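Local coordinates for protein 70 kDa peptidylprolyl isomerase, putative (Plasmodium falciparum, PDB 2FBN) that probably binds the C-terminal tail of Hsp90 through its tetratricopeptide repeat domain, as part of a putative FK506-binding peptidylprolyl isomerase, at residues E140-L145 against L164-L169; K106-A111 against Y126-A131. One frame throughout, in Å; residues are numbered along the deposited sequence.

Contact 1 (E140-L145 against L164-L169); sequences EAKENL and LCVNKL
Segments 140-145 and 164-169 are short pieces of helices 138-151 and 156-173 and run nearly antiparallel, at 156°. Their axes come within 9.5 Å. The closest CA pair is Lys142 and Cys165. No hydrogen bond links the segments, and the contact is made by side-chain packing. Cys165 is central to it, touching Ala141, Lys142 and Leu145. Its SG lies anti to the backbone N (chi1 -166°), which points it at the junction of Ala141 and Lys142. There SG meets Ala141 CB at 3.5 Å and comes equally close to the backbone N of Lys142. The CB of Cys165 is touched from another direction by Leu145 CD1, at 3.8 Å. Lys142 works through its aliphatic chain. The chain is fully extended and crosses the Leu169 side chain at about a right angle, with Lys142 CD 3.7 Å from Leu169 CD2. Further out, Lys142 CE lies 4.3 Å from Val166 CG2. The small Ala141 and Cys165 thus form the inner part, and the lysine methylenes flank it. Tyr162 of helix 156-173 also packs on Lys142 and Leu145. Ala141 touches Met133 of helix 122-135. Leu169 reaches Leu138 and Glu139 of helix 138-151, and packs on Tyr27 of the second subunit.

Contact 2 (K106-A111 against Y126-A131); sequences KAIDHA and YKLGVA
Lys127 is the first residue of segment 126-131 to meet segment 106-111, and it does so near its backbone. Its CB lies 4.4 Å from Ala111 CB. The rest of its chain leads away, and NZ is hydrogen-bonded to Thr96 OG1. Leu128 follows and makes a closer contact. Ala111 CB sits against its backbone, 3.6 Å from Leu128 N, and Leu128 CB is almost as near to the same methyl. This is also where the two backbones come closest, with the CA atoms of Ala111 and Leu128 5.3 Å apart. The Leu128 side chain has CG anti to the backbone N (chi1 176°), which carries CD1 over to Ile108. There CD1 meets Ile108 CG2 at 3.9 Å, and the two branched chains cross obliquely. The same Leu128 side chain also touches Ser112 and Leu115, further along helix 104-117. Ala131 closes the contact one turn after Lys127. Its methyl meets two partners: Ala107 CB at 3.7 Å, and Ile108 CG1 at the same distance. Ile108 therefore uses separate branches for Ala131 and Leu128. No hydrogen bond crosses between the segments. The three alanines present only methyl groups, in keeping with the axis separation of 8.5 Å. Asn99 of helix 77-100 touches both Ala107 and Ala131, and Ile108 packs on His70 of the second subunit. The helices run nearly antiparallel, at 157°. The first lies in the repeat range 88-121 and the second in 122-155. This is the packing of the second helix of one tetratricopeptide repeat on the first helix of the next, as in other arrays of this fold.

Overall arrangement
Contacts 1 and 2 follow one another along the chain, with centres 13 Å apart. The centre of contact 2 is about 7 Å from the centre of the chain and that of contact 1 about 19 Å, towards the C-terminal end. Helices 122-135 and 138-151 are consecutive and join them directly. Ala141 CB packs on Gly129 O at 3.4 Å, and Asn144 OD1 lies as close to Gly129 CA. That oxygen is also hydrogen-bonded to Asn132 ND2. Leu145 CD2 meets Tyr126 CD1 at 3.8 Å. The two contacts thus form successive layers of one helical array. His70 of the second subunit packs on Glu140 and Ile108, so it reaches segment 140-145 of contact 1 and segment 106-111 of contact 2.

Contact 1 (E140-L145 against L164-L169)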
ATOM      1  N   GLU A 140     -17.088   2.335 -12.219  1.00 21.90           N
ATOM      2  CA  GLU A 140     -16.751   2.377 -10.804  1.00 21.26           C
ATOM      3  C   GLU A 140     -16.957   3.780 -10.236  1.00 21.15           C
ATOM      4  O   GLU A 140     -17.627   3.958  -9.210  1.00 21.18           O
ATOM      5  CB  GLU A 140     -15.294   1.946 -10.578  1.00 22.50           C
ATOM      6  CG  GLU A 140     -15.037   0.450 -10.859  1.00 23.57           C
ATOM      7  CD  GLU A 140     -14.736   0.088 -12.339  1.00 29.35           C
ATOM      8  OE1 GLU A 140     -14.759   0.947 -13.271  1.00 28.05           O
ATOM      9  OE2 GLU A 140     -14.455  -1.121 -12.561  1.00 31.32           O
ATOM     10  N   ALA A 141     -16.370   4.760 -10.913  1.00 20.45           N
ATOM     11  CA  ALA A 141     -16.468   6.156 -10.475  1.00 20.01           C
ATOM     12  C   ALA A 141     -17.924   6.627 -10.410  1.00 20.04           C
ATOM     13  O   ALA A 141     -18.334   7.316  -9.460  1.00 20.23           O
ATOM     14  CB  ALA A 141     -15.681   7.042 -11.401  1.00 19.29           C
ATOM     15  N   LYS A 142     -18.708   6.253 -11.414  1.00 21.33           N
ATOM     16  CA  LYS A 142     -20.112   6.668 -11.437  1.00 22.41           C
ATOM     17  C   LYS A 142     -20.834   6.144 -10.200  1.00 22.78           C
ATOM     18  O   LYS A 142     -21.633   6.861  -9.587  1.00 22.87           O
ATOM     19  CB  LYS A 142     -20.784   6.203 -12.729  1.00 22.92           C
ATOM     20  CG  LYS A 142     -22.228   6.665 -12.840  1.00 24.93           C
ATOM     21  CD  LYS A 142     -22.796   6.343 -14.191  1.00 28.23           C
ATOM     22  CE  LYS A 142     -24.289   6.642 -14.211  1.00 31.37           C
ATOM     23  NZ  LYS A 142     -24.909   6.062 -15.432  1.00 33.88           N
ATOM     24  N   GLU A 143     -20.554   4.889  -9.829  1.00 22.55           N
ATOM     25  CA  GLU A 143     -21.168   4.302  -8.625  1.00 23.16           C
ATOM     26  C   GLU A 143     -20.740   5.037  -7.347  1.00 22.09           C
ATOM     27  O   GLU A 143     -21.578   5.353  -6.500  1.00 22.13           O
ATOM     28  CB  GLU A 143     -20.832   2.807  -8.531  1.00 24.38           C
ATOM     29  CG  GLU A 143     -21.475   1.943  -9.625  1.00 27.93           C
ATOM     30  CD  GLU A 143     -21.687   0.488  -9.191  1.00 33.99           C
ATOM     31  OE1 GLU A 143     -21.073   0.055  -8.179  1.00 36.39           O
ATOM     32  OE2 GLU A 143     -22.475  -0.226  -9.868  1.00 37.93           O
ATOM     33  N   ASN A 144     -19.441   5.310  -7.216  1.00 20.55           N
ATOM     34  CA  ASN A 144     -18.898   6.009  -6.037  1.00 19.93           C
ATOM     35  C   ASN A 144     -19.577   7.363  -5.897  1.00 19.75           C
ATOM     36  O   ASN A 144     -20.008   7.748  -4.816  1.00 19.76           O
ATOM     37  CB  ASN A 144     -17.401   6.314  -6.156  1.00 20.32           C
ATOM     38  CG  ASN A 144     -16.536   5.092  -6.440  1.00 21.75           C
ATOM     39  OD1 ASN A 144     -15.528   5.203  -7.125  1.00 23.62           O
ATOM     40  ND2 ASN A 144     -16.918   3.942  -5.908  1.00 22.89           N
ATOM     41  N   LEU A 145     -19.629   8.076  -7.019  1.00 19.30           N
ATOM     42  CA  LEU A 145     -20.078   9.476  -7.029  1.00 19.52           C
ATOM     43  C   LEU A 145     -21.592   9.570  -6.881  1.00 20.97           C
ATOM     44  O   LEU A 145     -22.093  10.455  -6.173  1.00 21.85           O
ATOM     45  CB  LEU A 145     -19.568  10.209  -8.275  1.00 19.24           C
ATOM     46  CG  LEU A 145     -18.049  10.415  -8.287  1.00 17.29           C
ATOM     47  CD1 LEU A 145     -17.573  10.891  -9.673  1.00 16.97           C
ATOM     48  CD2 LEU A 145     -17.605  11.371  -7.135  1.00 17.81           C
ATOM     49  N   LEU A 164     -19.098  15.296 -14.508  1.00 20.08           N
ATOM     50  CA  LEU A 164     -17.941  15.070 -15.373  1.00 20.17           C
ATOM     51  C   LEU A 164     -17.853  13.558 -15.652  1.00 20.65           C
ATOM     52  O   LEU A 164     -17.640  13.139 -16.785  1.00 19.95           O
ATOM     53  CB  LEU A 164     -16.661  15.579 -14.702  1.00 19.79           C
ATOM     54  CG  LEU A 164     -15.345  15.361 -15.465  1.00 20.13           C
ATOM     55  CD1 LEU A 164     -15.399  15.933 -16.876  1.00 20.36           C
ATOM     56  CD2 LEU A 164     -14.179  15.957 -14.684  1.00 20.58           C
ATOM     57  N   CYS A 165     -18.052  12.761 -14.607  1.00 21.26           N
ATOM     58  CA  CYS A 165     -18.005  11.305 -14.761  1.00 21.84           C
ATOM     59  C   CYS A 165     -18.973  10.826 -15.836  1.00 22.11           C
ATOM     60  O   CYS A 165     -18.598  10.073 -16.731  1.00 22.53           O
ATOM     61  CB  CYS A 165     -18.291  10.602 -13.442  1.00 21.46           C
ATOM     62  SG  CYS A 165     -17.812   8.847 -13.554  1.00 22.72           S
ATOM     63  N   VAL A 166     -20.220  11.285 -15.755  1.00 22.66           N
ATOM     64  CA  VAL A 166     -21.262  10.886 -16.717  1.00 23.89           C
ATOM     65  C   VAL A 166     -20.917  11.356 -18.140  1.00 23.62           C
ATOM     66  O   VAL A 166     -21.108  10.621 -19.118  1.00 24.24           O
ATOM     67  CB  VAL A 166     -22.654  11.398 -16.241  1.00 24.20           C
ATOM     68  CG1 VAL A 166     -23.721  11.221 -17.322  1.00 26.27           C
ATOM     69  CG2 VAL A 166     -23.057  10.670 -14.968  1.00 26.38           C
ATOM     70  N   ASN A 167     -20.371  12.568 -18.238  1.00 23.31           N
ATOM     71  CA  ASN A 167     -19.884  13.107 -19.512  1.00 23.97           C
ATOM     72  C   ASN A 167     -18.805  12.205 -20.120  1.00 23.90           C
ATOM     73  O   ASN A 167     -18.871  11.840 -21.288  1.00 24.10           O
ATOM     74  CB  ASN A 167     -19.364  14.537 -19.308  1.00 24.44           C
ATOM     75  CG  ASN A 167     -18.852  15.175 -20.582  1.00 27.22           C
ATOM     76  OD1 ASN A 167     -17.727  14.921 -21.000  1.00 28.10           O
ATOM     77  ND2 ASN A 167     -19.670  16.041 -21.192  1.00 28.05           N
ATOM     78  N   LYS A 168     -17.803  11.864 -19.311  1.00 23.45           N
ATOM     79  CA  LYS A 168     -16.733  10.968 -19.721  1.00 24.11           C
ATOM     80  C   LYS A 168     -17.254   9.601 -20.161  1.00 25.29           C
ATOM     81  O   LYS A 168     -16.806   9.064 -21.178  1.00 26.05           O
ATOM     82  CB  LYS A 168     -15.757  10.790 -18.556  1.00 23.49           C
ATOM     83  CG  LYS A 168     -14.883  12.009 -18.320  1.00 22.29           C
ATOM     84  CD  LYS A 168     -13.893  11.749 -17.186  1.00 23.91           C
ATOM     85  CE  LYS A 168     -12.809  12.799 -17.148  1.00 26.74           C
ATOM     86  NZ  LYS A 168     -11.705  12.474 -18.100  1.00 28.40           N
ATOM     87  N   LEU A 169     -18.188   9.044 -19.392  1.00 26.82           N
ATOM     88  CA  LEU A 169     -18.717   7.707 -19.657  1.00 29.02           C
ATOM     89  C   LEU A 169     -19.525   7.679 -20.956  1.00 31.03           C
ATOM     90  O   LEU A 169     -19.386   6.757 -21.759  1.00 31.35           O
ATOM     91  CB  LEU A 169     -19.536   7.194 -18.472  1.00 28.23           C
ATOM     92  CG  LEU A 169     -20.006   5.734 -18.437  1.00 29.25           C
ATOM     93  CD1 LEU A 169     -18.844   4.720 -18.528  1.00 28.63           C
ATOM     94  CD2 LEU A 169     -20.836   5.507 -17.186  1.00 29.10           C
TER

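Contact 2 (K106-A111 against Y126-A131)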
ATOM      1  N   LYS A 106      -2.567   5.558  -6.503  1.00 16.43           N
ATOM      2  CA  LYS A 106      -2.281   5.756  -5.075  1.00 16.72           C
ATOM      3  C   LYS A 106      -3.478   6.390  -4.362  1.00 16.33           C
ATOM      4  O   LYS A 106      -3.800   6.037  -3.250  1.00 16.15           O
ATOM      5  CB  LYS A 106      -1.000   6.577  -4.925  1.00 16.73           C
ATOM      6  CG  LYS A 106       0.213   5.847  -5.490  1.00 17.98           C
ATOM      7  CD  LYS A 106       1.518   6.506  -5.115  1.00 20.63           C
ATOM      8  CE  LYS A 106       2.697   5.719  -5.673  1.00 22.21           C
ATOM      9  NZ  LYS A 106       2.711   5.739  -7.166  1.00 23.06           N
ATOM     10  N   ALA A 107      -4.163   7.335  -5.013  1.00 16.87           N
ATOM     11  CA  ALA A 107      -5.380   7.899  -4.423  1.00 15.20           C
ATOM     12  C   ALA A 107      -6.465   6.831  -4.257  1.00 15.41           C
ATOM     13  O   ALA A 107      -7.129   6.770  -3.232  1.00 15.98           O
ATOM     14  CB  ALA A 107      -5.905   9.091  -5.275  1.00 15.36           C
ATOM     15  N   ILE A 108      -6.625   5.964  -5.258  1.00 15.33           N
ATOM     16  CA  ILE A 108      -7.577   4.868  -5.139  1.00 15.51           C
ATOM     17  C   ILE A 108      -7.249   4.026  -3.909  1.00 16.12           C
ATOM     18  O   ILE A 108      -8.133   3.708  -3.113  1.00 16.46           O
ATOM     19  CB  ILE A 108      -7.573   3.994  -6.416  1.00 15.37           C
ATOM     20  CG1 ILE A 108      -8.178   4.790  -7.570  1.00 15.03           C
ATOM     21  CG2 ILE A 108      -8.302   2.673  -6.152  1.00 15.45           C
ATOM     22  CD1 ILE A 108      -8.022   4.138  -8.954  1.00 15.06           C
ATOM     23  N   ASP A 109      -5.964   3.696  -3.754  1.00 16.29           N
ATOM     24  CA  ASP A 109      -5.519   2.860  -2.636  1.00 18.02           C
ATOM     25  C   ASP A 109      -5.903   3.461  -1.282  1.00 17.28           C
ATOM     26  O   ASP A 109      -6.525   2.811  -0.422  1.00 17.33           O
ATOM     27  CB  ASP A 109      -4.010   2.665  -2.714  1.00 18.54           C
ATOM     28  CG  ASP A 109      -3.470   1.801  -1.580  1.00 24.70           C
ATOM     29  OD1 ASP A 109      -3.829   0.609  -1.513  1.00 29.36           O
ATOM     30  OD2 ASP A 109      -2.697   2.319  -0.760  1.00 30.33           O
ATOM     31  N   HIS A 110      -5.558   4.733  -1.105  1.00 15.93           N
ATOM     32  CA  HIS A 110      -5.791   5.378   0.181  1.00 16.48           C
ATOM     33  C   HIS A 110      -7.259   5.691   0.487  1.00 16.09           C
ATOM     34  O   HIS A 110      -7.725   5.480   1.621  1.00 16.59           O
ATOM     35  CB  HIS A 110      -4.837   6.564   0.355  1.00 16.56           C
ATOM     36  CG  HIS A 110      -3.411   6.119   0.459  1.00 16.59           C
ATOM     37  ND1 HIS A 110      -2.876   5.619   1.630  1.00 18.47           N
ATOM     38  CD2 HIS A 110      -2.438   6.018  -0.471  1.00 18.29           C
ATOM     39  CE1 HIS A 110      -1.624   5.243   1.413  1.00 20.13           C
ATOM     40  NE2 HIS A 110      -1.336   5.471   0.144  1.00 18.91           N
ATOM     41  N   ALA A 111      -8.012   6.156  -0.517  1.00 16.46           N
ATOM     42  CA  ALA A 111      -9.449   6.363  -0.298  1.00 17.10           C
ATOM     43  C   ALA A 111     -10.105   5.018   0.045  1.00 17.32           C
ATOM     44  O   ALA A 111     -10.963   4.952   0.926  1.00 18.87           O
ATOM     45  CB  ALA A 111     -10.099   6.972  -1.518  1.00 17.28           C
ATOM     46  N   TYR A 126     -16.048  10.213  -2.299  1.00 19.26           N
ATOM     47  CA  TYR A 126     -15.820  11.281  -3.277  1.00 19.51           C
ATOM     48  C   TYR A 126     -14.402  11.198  -3.864  1.00 18.83           C
ATOM     49  O   TYR A 126     -14.202  11.194  -5.091  1.00 19.07           O
ATOM     50  CB  TYR A 126     -16.061  12.655  -2.637  1.00 20.85           C
ATOM     51  CG  TYR A 126     -15.617  13.781  -3.536  1.00 21.76           C
ATOM     52  CD1 TYR A 126     -16.289  14.050  -4.732  1.00 23.24           C
ATOM     53  CD2 TYR A 126     -14.518  14.561  -3.215  1.00 24.51           C
ATOM     54  CE1 TYR A 126     -15.870  15.078  -5.577  1.00 23.08           C
ATOM     55  CE2 TYR A 126     -14.095  15.577  -4.063  1.00 25.76           C
ATOM     56  CZ  TYR A 126     -14.785  15.825  -5.237  1.00 23.08           C
ATOM     57  OH  TYR A 126     -14.349  16.845  -6.062  1.00 26.00           O
ATOM     58  N   LYS A 127     -13.406  11.104  -2.989  1.00 18.58           N
ATOM     59  CA  LYS A 127     -12.017  11.063  -3.455  1.00 18.25           C
ATOM     60  C   LYS A 127     -11.736   9.791  -4.270  1.00 18.27           C
ATOM     61  O   LYS A 127     -11.024   9.831  -5.275  1.00 17.81           O
ATOM     62  CB  LYS A 127     -11.064  11.182  -2.267  1.00 19.07           C
ATOM     63  CG  LYS A 127     -11.212  12.530  -1.557  1.00 19.71           C
ATOM     64  CD  LYS A 127     -10.474  12.548  -0.214  1.00 23.18           C
ATOM     65  CE  LYS A 127     -10.807  13.819   0.596  1.00 23.50           C
ATOM     66  NZ  LYS A 127     -10.594  15.076  -0.187  1.00 26.24           N
ATOM     67  N   LEU A 128     -12.311   8.672  -3.841  1.00 17.45           N
ATOM     68  CA  LEU A 128     -12.249   7.431  -4.623  1.00 16.98           C
ATOM     69  C   LEU A 128     -12.914   7.604  -5.996  1.00 16.61           C
ATOM     70  O   LEU A 128     -12.387   7.173  -7.027  1.00 16.07           O
ATOM     71  CB  LEU A 128     -12.907   6.281  -3.854  1.00 17.05           C
ATOM     72  CG  LEU A 128     -12.994   4.947  -4.604  1.00 18.35           C
ATOM     73  CD1 LEU A 128     -11.619   4.441  -5.034  1.00 21.04           C
ATOM     74  CD2 LEU A 128     -13.665   3.956  -3.672  1.00 18.51           C
ATOM     75  N   GLY A 129     -14.081   8.248  -6.017  1.00 16.17           N
ATOM     76  CA  GLY A 129     -14.745   8.516  -7.284  1.00 16.84           C
ATOM     77  C   GLY A 129     -13.911   9.363  -8.222  1.00 16.36           C
ATOM     78  O   GLY A 129     -13.762   9.045  -9.405  1.00 16.40           O
ATOM     79  N   VAL A 130     -13.342  10.452  -7.705  1.00 17.36           N
ATOM     80  CA  VAL A 130     -12.490  11.318  -8.533  1.00 17.74           C
ATOM     81  C   VAL A 130     -11.305  10.538  -9.121  1.00 16.68           C
ATOM     82  O   VAL A 130     -11.043  10.595 -10.305  1.00 16.52           O
ATOM     83  CB  VAL A 130     -11.984  12.516  -7.719  1.00 18.09           C
ATOM     84  CG1 VAL A 130     -10.895  13.281  -8.480  1.00 20.14           C
ATOM     85  CG2 VAL A 130     -13.164  13.431  -7.364  1.00 18.70           C
ATOM     86  N   ALA A 131     -10.636   9.755  -8.282  1.00 16.98           N
ATOM     87  CA  ALA A 131      -9.430   9.053  -8.710  1.00 17.25           C
ATOM     88  C   ALA A 131      -9.772   7.954  -9.734  1.00 17.23           C
ATOM     89  O   ALA A 131      -9.088   7.807 -10.757  1.00 17.79           O
ATOM     90  CB  ALA A 131      -8.742   8.472  -7.511  1.00 16.52           C
TER